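Local coordinates for RNA pseudouridylate synthase domain-containing protein 1 (Homo sapiens, PDB 5VBB) that belongs to the RluA family of pseudouridine synthases and probably binds RNA and isomerises uridine to pseudouridine in it, at residues His64-Cys75 with Arg205-Ile215; Val149-Ala157 with Asp235-Gln245. All coordinates share one frame; numbering follows the deposited sequence.

Interaction 1: residues His64-Cys75 with Arg205-Ile215. With SO4 (sulfate ion), chain B.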
loop_
_atom_site.group_PDB
_atom_site.type_symbol
_atom_site.label_atom_id
_atom_site.label_comp_id
_atom_site.label_asym_id
_atom_site.label_seq_id
_atom_site.Cartn_x
_atom_site.Cartn_y
_atom_site.Cartn_z
ATOM N N HIS A 64 -11.787 1.006 5.890
ATOM C CA HIS A 64 -11.123 0.138 4.928
ATOM C C HIS A 64 -10.035 -0.643 5.646
ATOM O O HIS A 64 -9.842 -0.463 6.851
ATOM C CB HIS A 64 -10.600 0.939 3.729
ATOM C CG HIS A 64 -9.631 2.032 4.064
ATOM N ND1 HIS A 64 -8.395 2.077 3.491
ATOM C CD2 HIS A 64 -9.738 3.063 4.933
ATOM C CE1 HIS A 64 -7.818 3.181 3.943
ATOM N NE2 HIS A 64 -8.572 3.778 4.847
ATOM N N GLN A 65 -9.340 -1.515 4.924
ATOM C CA GLN A 65 -8.297 -2.350 5.512
ATOM C C GLN A 65 -6.949 -2.033 4.937
ATOM O O GLN A 65 -6.837 -1.522 3.839
ATOM C CB GLN A 65 -8.603 -3.833 5.253
ATOM C CG GLN A 65 -9.920 -4.316 5.850
ATOM N N LEU A 66 -5.920 -2.439 5.655
ATOM C CA LEU A 66 -4.537 -2.318 5.212
ATOM C C LEU A 66 -3.859 -3.566 5.747
ATOM O O LEU A 66 -4.064 -3.887 6.902
ATOM C CB LEU A 66 -3.955 -1.029 5.793
ATOM C CG LEU A 66 -2.916 -0.294 5.014
ATOM C CD1 LEU A 66 -3.379 -0.024 3.585
ATOM C CD2 LEU A 66 -2.586 0.993 5.712
ATOM N N ASP A 67 -3.136 -4.313 4.910
ATOM C CA ASP A 67 -2.496 -5.566 5.333
ATOM C C ASP A 67 -1.549 -5.322 6.532
ATOM O O ASP A 67 -0.951 -4.236 6.642
ATOM C CB ASP A 67 -1.642 -6.195 4.192
ATOM C CG ASP A 67 -2.317 -6.643 2.903
ATOM O OD1 ASP A 67 -3.532 -6.958 2.952
ATOM O OD2 ASP A 67 -1.567 -6.815 1.835
ATOM N N PHE A 68 -1.383 -6.360 7.386
ATOM C CA PHE A 68 -0.444 -6.408 8.524
ATOM C C PHE A 68 0.940 -5.869 8.154
ATOM O O PHE A 68 1.438 -4.973 8.820
ATOM C CB PHE A 68 -0.276 -7.864 9.022
ATOM C CG PHE A 68 0.742 -8.061 10.123
ATOM C CD1 PHE A 68 0.452 -7.707 11.429
ATOM C CD2 PHE A 68 1.982 -8.623 9.857
ATOM C CE1 PHE A 68 1.390 -7.884 12.444
ATOM C CE2 PHE A 68 2.901 -8.829 10.881
ATOM C CZ PHE A 68 2.608 -8.451 12.157
ATOM N N SER A 69 1.545 -6.396 7.066
ATOM C CA SER A 69 2.900 -6.031 6.666
ATOM C C SER A 69 3.014 -4.687 5.948
ATOM O O SER A 69 4.126 -4.168 5.814
ATOM C CB SER A 69 3.512 -7.116 5.794
ATOM O OG SER A 69 3.591 -8.322 6.537
ATOM N N THR A 70 1.913 -4.074 5.579
ATOM C CA THR A 70 1.944 -2.800 4.883
ATOM C C THR A 70 1.798 -1.655 5.858
ATOM O O THR A 70 0.999 -1.740 6.776
ATOM C CB THR A 70 0.821 -2.823 3.814
ATOM O OG1 THR A 70 1.145 -3.882 2.925
ATOM C CG2 THR A 70 0.685 -1.520 3.038
ATOM N N SER A 71 2.556 -0.556 5.639
ATOM C CA SER A 71 2.391 0.654 6.441
ATOM C C SER A 71 1.524 1.679 5.690
ATOM O O SER A 71 1.256 1.538 4.496
ATOM C CB SER A 71 3.754 1.278 6.743
ATOM O OG SER A 71 4.523 1.507 5.570
ATOM N N GLY A 72 1.095 2.720 6.376
ATOM C CA GLY A 72 0.427 3.823 5.710
ATOM C C GLY A 72 -0.980 4.206 6.069
ATOM O O GLY A 72 -1.518 3.806 7.114
ATOM N N ALA A 73 -1.553 5.038 5.162
ATOM C CA ALA A 73 -2.842 5.730 5.314
ATOM C C ALA A 73 -4.018 4.791 5.566
ATOM O O ALA A 73 -4.344 3.953 4.743
ATOM C CB ALA A 73 -3.133 6.573 4.094
ATOM N N LEU A 74 -4.620 4.932 6.730
ATOM C CA LEU A 74 -5.767 4.157 7.139
ATOM C C LEU A 74 -6.764 5.098 7.811
ATOM O O LEU A 74 -6.450 5.708 8.830
ATOM C CB LEU A 74 -5.305 3.062 8.068
ATOM C CG LEU A 74 -6.341 2.040 8.522
ATOM C CD1 LEU A 74 -7.067 1.426 7.378
ATOM C CD2 LEU A 74 -5.663 0.958 9.281
ATOM N N CYS A 75 -7.921 5.258 7.182
ATOM C CA CYS A 75 -8.975 6.150 7.615
ATOM C C CYS A 75 -9.966 5.476 8.599
ATOM O O CYS A 75 -10.504 4.420 8.306
ATOM C CB CYS A 75 -9.703 6.707 6.410
ATOM S SG CYS A 75 -10.986 7.892 6.839
ATOM N N ARG A 205 11.582 -5.070 7.039
ATOM C CA ARG A 205 10.146 -4.938 6.813
ATOM C C ARG A 205 9.816 -5.204 5.379
ATOM O O ARG A 205 10.706 -5.328 4.563
ATOM C CB ARG A 205 9.729 -3.515 7.141
ATOM C CG ARG A 205 10.325 -2.440 6.244
ATOM C CD ARG A 205 9.560 -1.129 6.379
ATOM N NE ARG A 205 8.257 -1.271 5.740
ATOM C CZ ARG A 205 7.333 -0.335 5.664
ATOM N NH1 ARG A 205 7.547 0.863 6.193
ATOM N NH2 ARG A 205 6.182 -0.585 5.059
ATOM N N MET A 206 8.542 -5.252 5.065
ATOM C CA MET A 206 8.107 -5.346 3.690
ATOM C C MET A 206 7.994 -3.919 3.178
ATOM O O MET A 206 7.366 -3.096 3.835
ATOM C CB MET A 206 6.772 -6.052 3.573
ATOM C CG MET A 206 6.402 -6.275 2.152
ATOM S SD MET A 206 4.890 -7.249 1.937
ATOM C CE MET A 206 3.668 -5.991 2.360
ATOM N N MET A 207 8.605 -3.618 2.034
ATOM C CA MET A 207 8.652 -2.249 1.502
ATOM C C MET A 207 7.424 -1.869 0.634
ATOM O O MET A 207 7.551 -1.578 -0.548
ATOM C CB MET A 207 9.946 -2.051 0.694
ATOM C CG MET A 207 11.211 -2.474 1.435
ATOM S SD MET A 207 11.462 -1.599 3.005
ATOM C CE MET A 207 12.866 -2.523 3.665
ATOM N N LEU A 208 6.260 -1.789 1.263
ATOM C CA LEU A 208 5.016 -1.354 0.640
ATOM C C LEU A 208 4.382 -0.421 1.636
ATOM O O LEU A 208 4.342 -0.757 2.806
ATOM C CB LEU A 208 4.100 -2.555 0.294
ATOM C CG LEU A 208 2.784 -2.221 -0.408
ATOM C CD1 LEU A 208 3.042 -1.577 -1.779
ATOM C CD2 LEU A 208 1.971 -3.478 -0.654
ATOM N N HIS A 209 3.949 0.774 1.178
ATOM C CA HIS A 209 3.442 1.832 2.011
ATOM C C HIS A 209 2.259 2.513 1.332
ATOM O O HIS A 209 2.377 2.923 0.176
ATOM C CB HIS A 209 4.559 2.877 2.187
ATOM C CG HIS A 209 4.170 4.047 3.032
ATOM N ND1 HIS A 209 3.939 3.910 4.396
ATOM C CD2 HIS A 209 3.969 5.349 2.680
ATOM C CE1 HIS A 209 3.609 5.119 4.829
ATOM N NE2 HIS A 209 3.633 6.019 3.832
ATOM N N ALA A 210 1.145 2.630 2.030
ATOM C CA ALA A 210 -0.045 3.315 1.493
ATOM C C ALA A 210 0.214 4.790 1.685
ATOM O O ALA A 210 0.171 5.302 2.790
ATOM C CB ALA A 210 -1.292 2.850 2.236
ATOM N N PHE A 211 0.497 5.467 0.597
ATOM C CA PHE A 211 0.983 6.837 0.582
ATOM C C PHE A 211 -0.091 7.887 0.429
ATOM O O PHE A 211 -0.146 8.809 1.227
ATOM C CB PHE A 211 1.984 6.926 -0.584
ATOM C CG PHE A 211 2.572 8.271 -0.894
ATOM C CD1 PHE A 211 3.401 8.910 0.023
ATOM C CD2 PHE A 211 2.478 8.797 -2.170
ATOM C CE1 PHE A 211 4.110 10.060 -0.338
ATOM C CE2 PHE A 211 3.101 9.984 -2.492
ATOM C CZ PHE A 211 3.959 10.580 -1.600
ATOM N N TYR A 212 -0.956 7.750 -0.562
ATOM C CA TYR A 212 -1.958 8.731 -0.903
ATOM C C TYR A 212 -3.336 8.112 -0.738
ATOM O O TYR A 212 -3.546 6.961 -1.116
ATOM C CB TYR A 212 -1.730 9.222 -2.337
ATOM C CG TYR A 212 -2.751 10.244 -2.776
ATOM C CD1 TYR A 212 -2.620 11.586 -2.428
ATOM C CD2 TYR A 212 -3.857 9.872 -3.533
ATOM C CE1 TYR A 212 -3.622 12.509 -2.737
ATOM C CE2 TYR A 212 -4.833 10.793 -3.887
ATOM C CZ TYR A 212 -4.699 12.115 -3.521
ATOM O OH TYR A 212 -5.692 12.973 -3.919
ATOM N N LEU A 213 -4.248 8.847 -0.127
ATOM C CA LEU A 213 -5.614 8.364 0.070
ATOM C C LEU A 213 -6.576 9.543 -0.035
ATOM O O LEU A 213 -6.330 10.579 0.549
ATOM C CB LEU A 213 -5.729 7.648 1.426
ATOM C CG LEU A 213 -7.130 7.201 1.910
ATOM C CD1 LEU A 213 -7.651 6.023 1.078
ATOM C CD2 LEU A 213 -7.085 6.834 3.414
ATOM N N ARG A 214 -7.606 9.421 -0.854
ATOM C CA ARG A 214 -8.608 10.459 -1.024
ATOM C C ARG A 214 -9.960 9.793 -0.961
ATOM O O ARG A 214 -10.209 8.905 -1.765
ATOM C CB ARG A 214 -8.443 11.176 -2.352
ATOM C CG ARG A 214 -9.297 12.448 -2.461
ATOM C CD ARG A 214 -9.627 12.797 -3.908
ATOM N NE ARG A 214 -8.434 12.954 -4.725
ATOM C CZ ARG A 214 -8.405 13.037 -6.054
ATOM N NH1 ARG A 214 -9.530 12.985 -6.759
ATOM N NH2 ARG A 214 -7.254 13.176 -6.686
ATOM N N ILE A 215 -10.827 10.213 0.003
ATOM C CA ILE A 215 -12.150 9.648 0.222
ATOM C C ILE A 215 -13.126 10.853 0.088
ATOM O O ILE A 215 -13.214 11.674 0.991
ATOM C CB ILE A 215 -12.227 8.964 1.593
ATOM C CG1 ILE A 215 -11.051 7.935 1.770
ATOM C CG2 ILE A 215 -13.605 8.300 1.773
ATOM C CD1 ILE A 215 -10.905 7.357 3.123
HETATM S S SO4 B . 0.490 -9.957 5.501
HETATM O O1 SO4 B . 0.470 -10.572 4.165
HETATM O O2 SO4 B . -0.681 -10.450 6.235
HETATM O O3 SO4 B . 1.711 -10.278 6.209
HETATM O O4 SO4 B . 0.451 -8.504 5.377
HETATM O O HOH W 1 6.430 -5.021 6.968
#
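His64 meets Leu213, its NE2 lying 3.7 Å from Leu213 CD2; the same nitrogen accepts the backbone N-H of Cys75. Leu66 rests CD1 on Ala210 CB. Asp67, the active-site residue by similarity, begins a type I turn to Thr70, its OD2 salt-bridged to Arg177. Within the turn, Ser69 N and OG hold a sulfate ion, probably from the crystallisation liquor, that Arg177 also binds, and Ser69 CB packs on Met206 CE, which Thr70 OG1 also touches. Ser71 OG, turned between its backbone N and carbonyl carbon (chi1 54°), is gripped at 2.7 Å by Arg205 NH2, edge-on in the guanidinium plane, and pairs at 2.7 Å with His209 ND1. Ser71 and Gly72 pair briefly in parallel with His209 and Ala210, Ala210 N donating to Ser71 O. The backbone of Gly72 (phi 120°, psi -166°) would jam a CB against Ser71 O, which alone calls for glycine; a CB would also strike Ala210 O. Ala73 N donates to Ala210 O, then the strands splay apart, small Ala73 lying against Leu213 CB and Cys75 CB 3.6 Å from Ile215 CD1. This join between two antiparallel sheets, beside the aspartate loop, is consistent with the catalytic core of pseudouridine synthases.

Interaction 2: residues Val149-Ala157 with Asp235-Gln245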
loop_
_atom_site.group_PDB
_atom_site.type_symbol
_atom_site.label_atom_id
_atom_site.label_comp_id
_atom_site.label_asym_id
_atom_site.label_seq_id
_atom_site.Cartn_x
_atom_site.Cartn_y
_atom_site.Cartn_z
ATOM N N VAL A 149 4.521 3.408 -11.819
ATOM C CA VAL A 149 5.422 4.457 -12.310
ATOM C C VAL A 149 6.787 4.279 -11.583
ATOM O O VAL A 149 6.862 4.325 -10.341
ATOM C CB VAL A 149 4.811 5.869 -12.059
ATOM C CG1 VAL A 149 5.753 6.973 -12.526
ATOM C CG2 VAL A 149 3.460 6.013 -12.762
ATOM N N VAL A 150 7.857 4.157 -12.351
ATOM C CA VAL A 150 9.186 3.983 -11.781
ATOM C C VAL A 150 9.724 5.350 -11.349
ATOM O O VAL A 150 9.797 6.249 -12.170
ATOM C CB VAL A 150 10.145 3.266 -12.748
ATOM C CG1 VAL A 150 11.504 3.077 -12.116
ATOM C CG2 VAL A 150 9.594 1.913 -13.181
ATOM N N LEU A 151 10.095 5.497 -10.061
ATOM C CA LEU A 151 10.600 6.754 -9.527
ATOM C C LEU A 151 12.111 6.794 -9.585
ATOM O O LEU A 151 12.697 7.793 -10.011
ATOM C CB LEU A 151 10.138 6.939 -8.091
ATOM C CG LEU A 151 8.654 6.962 -7.878
ATOM C CD1 LEU A 151 8.351 6.898 -6.390
ATOM C CD2 LEU A 151 8.001 8.149 -8.615
ATOM N N GLU A 152 12.762 5.717 -9.125
ATOM C CA GLU A 152 14.214 5.672 -9.061
ATOM C C GLU A 152 14.730 4.258 -9.173
ATOM O O GLU A 152 14.025 3.320 -8.834
ATOM C CB GLU A 152 14.708 6.225 -7.670
ATOM C CG GLU A 152 14.754 7.748 -7.486
ATOM C CD GLU A 152 15.159 8.254 -6.106
ATOM O OE1 GLU A 152 14.599 7.736 -5.120
ATOM O OE2 GLU A 152 16.027 9.155 -6.002
ATOM N N HIS A 153 15.999 4.125 -9.596
ATOM C CA HIS A 153 16.749 2.872 -9.548
ATOM C C HIS A 153 17.798 3.094 -8.476
ATOM O O HIS A 153 18.318 4.206 -8.323
ATOM C CB HIS A 153 17.449 2.539 -10.868
ATOM C CG HIS A 153 16.538 2.083 -11.959
ATOM N ND1 HIS A 153 16.954 2.075 -13.269
ATOM C CD2 HIS A 153 15.276 1.588 -11.899
ATOM C CE1 HIS A 153 15.914 1.659 -13.975
ATOM N NE2 HIS A 153 14.898 1.322 -13.188
ATOM N N GLY A 154 18.122 2.029 -7.757
ATOM C CA GLY A 154 19.140 2.080 -6.722
ATOM C C GLY A 154 19.503 0.705 -6.234
ATOM O O GLY A 154 19.078 -0.292 -6.824
ATOM N N LEU A 155 20.179 0.645 -5.081
ATOM C CA LEU A 155 20.481 -0.634 -4.464
ATOM C C LEU A 155 19.839 -0.659 -3.077
ATOM O O LEU A 155 19.888 0.354 -2.379
ATOM C CB LEU A 155 21.991 -0.887 -4.328
ATOM C CG LEU A 155 22.866 -0.776 -5.582
ATOM C CD1 LEU A 155 24.286 -0.840 -5.210
ATOM C CD2 LEU A 155 22.514 -1.844 -6.615
ATOM N N TYR A 156 19.225 -1.809 -2.689
ATOM C CA TYR A 156 18.707 -2.020 -1.348
ATOM C C TYR A 156 19.554 -3.139 -0.751
ATOM O O TYR A 156 19.564 -4.250 -1.292
ATOM C CB TYR A 156 17.218 -2.373 -1.314
ATOM C CG TYR A 156 16.736 -2.315 0.104
ATOM C CD1 TYR A 156 16.446 -1.093 0.702
ATOM C CD2 TYR A 156 16.855 -3.423 0.940
ATOM C CE1 TYR A 156 16.183 -0.996 2.062
ATOM C CE2 TYR A 156 16.600 -3.336 2.301
ATOM C CZ TYR A 156 16.271 -2.115 2.860
ATOM O OH TYR A 156 16.016 -2.037 4.190
ATOM N N ALA A 157 20.343 -2.823 0.303
ATOM C CA ALA A 157 21.255 -3.766 0.931
ATOM C C ALA A 157 22.134 -4.401 -0.176
ATOM O O ALA A 157 22.297 -5.615 -0.232
ATOM C CB ALA A 157 20.486 -4.831 1.714
ATOM N N ASP A 235 16.389 4.995 6.081
ATOM C CA ASP A 235 16.890 3.632 5.930
ATOM C C ASP A 235 18.166 3.711 5.127
ATOM O O ASP A 235 18.137 3.871 3.906
ATOM C CB ASP A 235 15.858 2.760 5.224
ATOM C CG ASP A 235 16.246 1.321 5.095
ATOM O OD1 ASP A 235 17.409 0.980 5.426
ATOM O OD2 ASP A 235 15.383 0.521 4.731
ATOM N N ALA A 236 19.298 3.520 5.807
ATOM C CA ALA A 236 20.597 3.631 5.186
ATOM C C ALA A 236 20.942 2.438 4.274
ATOM O O ALA A 236 21.905 2.545 3.535
ATOM C CB ALA A 236 21.663 3.821 6.241
ATOM N N CYS A 237 20.141 1.354 4.264
ATOM C CA CYS A 237 20.329 0.275 3.294
ATOM C C CYS A 237 19.829 0.717 1.898
ATOM O O CYS A 237 20.206 0.100 0.911
ATOM C CB CYS A 237 19.618 -1.000 3.735
ATOM S SG CYS A 237 20.412 -1.829 5.110
ATOM N N TRP A 238 18.959 1.738 1.819
ATOM C CA TRP A 238 18.433 2.220 0.544
ATOM C C TRP A 238 19.392 3.269 -0.001
ATOM O O TRP A 238 19.581 4.320 0.619
ATOM C CB TRP A 238 17.007 2.794 0.702
ATOM C CG TRP A 238 16.458 3.559 -0.472
ATOM C CD1 TRP A 238 15.834 4.773 -0.412
ATOM C CD2 TRP A 238 16.385 3.143 -1.851
ATOM N NE1 TRP A 238 15.472 5.183 -1.672
ATOM C CE2 TRP A 238 15.748 4.185 -2.565
ATOM C CE3 TRP A 238 16.869 2.034 -2.576
ATOM C CZ2 TRP A 238 15.587 4.155 -3.957
ATOM C CZ3 TRP A 238 16.704 2.014 -3.953
ATOM C CH2 TRP A 238 16.074 3.068 -4.630
ATOM N N SER A 239 19.971 2.970 -1.172
ATOM C CA SER A 239 20.925 3.822 -1.861
ATOM C C SER A 239 20.433 4.139 -3.288
ATOM O O SER A 239 20.752 3.420 -4.248
ATOM C CB SER A 239 22.299 3.168 -1.888
ATOM O OG SER A 239 23.262 4.132 -2.273
ATOM N N PRO A 240 19.659 5.222 -3.444
ATOM C CA PRO A 240 19.207 5.600 -4.800
ATOM C C PRO A 240 20.369 6.056 -5.666
ATOM O O PRO A 240 21.222 6.768 -5.154
ATOM C CB PRO A 240 18.200 6.730 -4.563
ATOM C CG PRO A 240 18.263 7.073 -3.149
ATOM C CD PRO A 240 19.181 6.163 -2.413
ATOM N N HIS A 241 20.437 5.607 -6.942
ATOM C CA HIS A 241 21.511 6.029 -7.860
ATOM C C HIS A 241 20.989 6.757 -9.107
ATOM O O HIS A 241 21.702 7.639 -9.588
ATOM C CB HIS A 241 22.460 4.905 -8.305
ATOM C CG HIS A 241 21.868 3.630 -8.815
ATOM N ND1 HIS A 241 21.287 3.542 -10.086
ATOM C CD2 HIS A 241 22.011 2.376 -8.322
ATOM C CE1 HIS A 241 20.977 2.259 -10.248
ATOM N NE2 HIS A 241 21.359 1.529 -9.176
ATOM N N THR A 242 19.812 6.389 -9.656
ATOM C CA THR A 242 19.284 7.050 -10.869
ATOM C C THR A 242 17.867 7.539 -10.638
ATOM O O THR A 242 17.007 6.754 -10.247
ATOM C CB THR A 242 19.283 6.108 -12.069
ATOM O OG1 THR A 242 20.575 5.537 -12.221
ATOM C CG2 THR A 242 18.866 6.822 -13.380
ATOM N N LEU A 243 17.619 8.813 -10.920
ATOM C CA LEU A 243 16.286 9.384 -10.813
ATOM C C LEU A 243 15.582 9.267 -12.145
ATOM O O LEU A 243 16.095 9.774 -13.134
ATOM C CB LEU A 243 16.362 10.858 -10.410
ATOM C CG LEU A 243 15.013 11.578 -10.236
ATOM C CD1 LEU A 243 14.268 11.081 -9.020
ATOM C CD2 LEU A 243 15.226 13.065 -10.130
ATOM N N LEU A 244 14.412 8.613 -12.178
ATOM C CA LEU A 244 13.603 8.542 -13.385
ATOM C C LEU A 244 12.511 9.606 -13.320
ATOM O O LEU A 244 12.363 10.390 -14.268
ATOM C CB LEU A 244 12.992 7.141 -13.616
ATOM C CG LEU A 244 13.968 6.073 -14.180
ATOM C CD1 LEU A 244 14.673 5.348 -13.079
ATOM C CD2 LEU A 244 13.219 5.044 -15.063
ATOM N N GLN A 245 11.736 9.643 -12.225
ATOM C CA GLN A 245 10.618 10.594 -12.127
ATOM C C GLN A 245 10.550 11.232 -10.763
ATOM O O GLN A 245 10.991 10.656 -9.778
ATOM C CB GLN A 245 9.287 9.878 -12.481
ATOM C CG GLN A 245 9.151 9.722 -13.975
ATOM C CD GLN A 245 8.027 8.842 -14.443
ATOM O OE1 GLN A 245 6.973 9.339 -14.912
ATOM N NE2 GLN A 245 8.322 7.523 -14.496
HETATM O O HOH W 2 14.608 7.811 -2.433
#
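Val149-Ala157 and Asp235-Gln245 form an antiparallel strand pair in the large curved sheet, partly buried and away from the annotated active site. Leu155 and Ser239 exchange two backbone bonds, as a hydrogen-bonded pair should. At His153 the ladder slips by one residue: His153 O accepts from both His241 N and Thr242 N, the classic bulge. Gly154 suits the next place, since a CB there would clash with Ser239 O and the Trp238 ring; its bare CA instead lies over one face of the His241 imidazole, 3.6 Å from the centroid. The other histidine is covered too. Leu244 CD1 sits 3.8 Å from the His153 ring centroid, almost exactly on the normal, while His153 NE2 bonds to Ile107 O. Near the pair's other end, CG of Tyr156 stands anti to the backbone N (chi1 -169°), which carries the ring across to Cys237 and Asp235; its hydroxyl donates to the syn lone pair of Asp235 OD2 at 2.7 Å, with ring and carboxylate planes 81° apart. Asp235 OD1 meanwhile accepts from Cys237 N in an Asx turn, and Cys237 CB lies over the Tyr156 face. Glu152 OE1 and Trp238 NE1 share a water, whose bond to the indole lies at the ring edge. Gln245 reaches back with NE2 to Val150 O, 3.0 Å away, and its amide also serves Ser110 O. Backbone bonds thus set the pairing, while Tyr156-Asp235 and Gln245-Val150 close its two ends and the water bridge lies between them; the two bonds accepted by Asp235 would probably favour its carboxylate form.

Overall arrangement
Interaction 1 is buried near the middle of the molecule, whereas interaction 2 is only partly buried, its centre about 18 Å from that of the chain; the centres of the two contacts are about 20 Å apart. Both draw on the seven-stranded antiparallel sheet, through strand 208-216 in the first and strands 146-156 and 238-243 in the second. The first crosses from that sheet to the four-stranded one by a short parallel pairing, while the second is a longer antiparallel ladder within one sheet. The Arg205-Ser71-His209 side-chain network and apolar packing mark interaction 1; many backbone bonds, CH-pi contacts and a partly exposed rim mark interaction 2. They touch where Met207 CE lies 3.2 Å from Tyr156 OH.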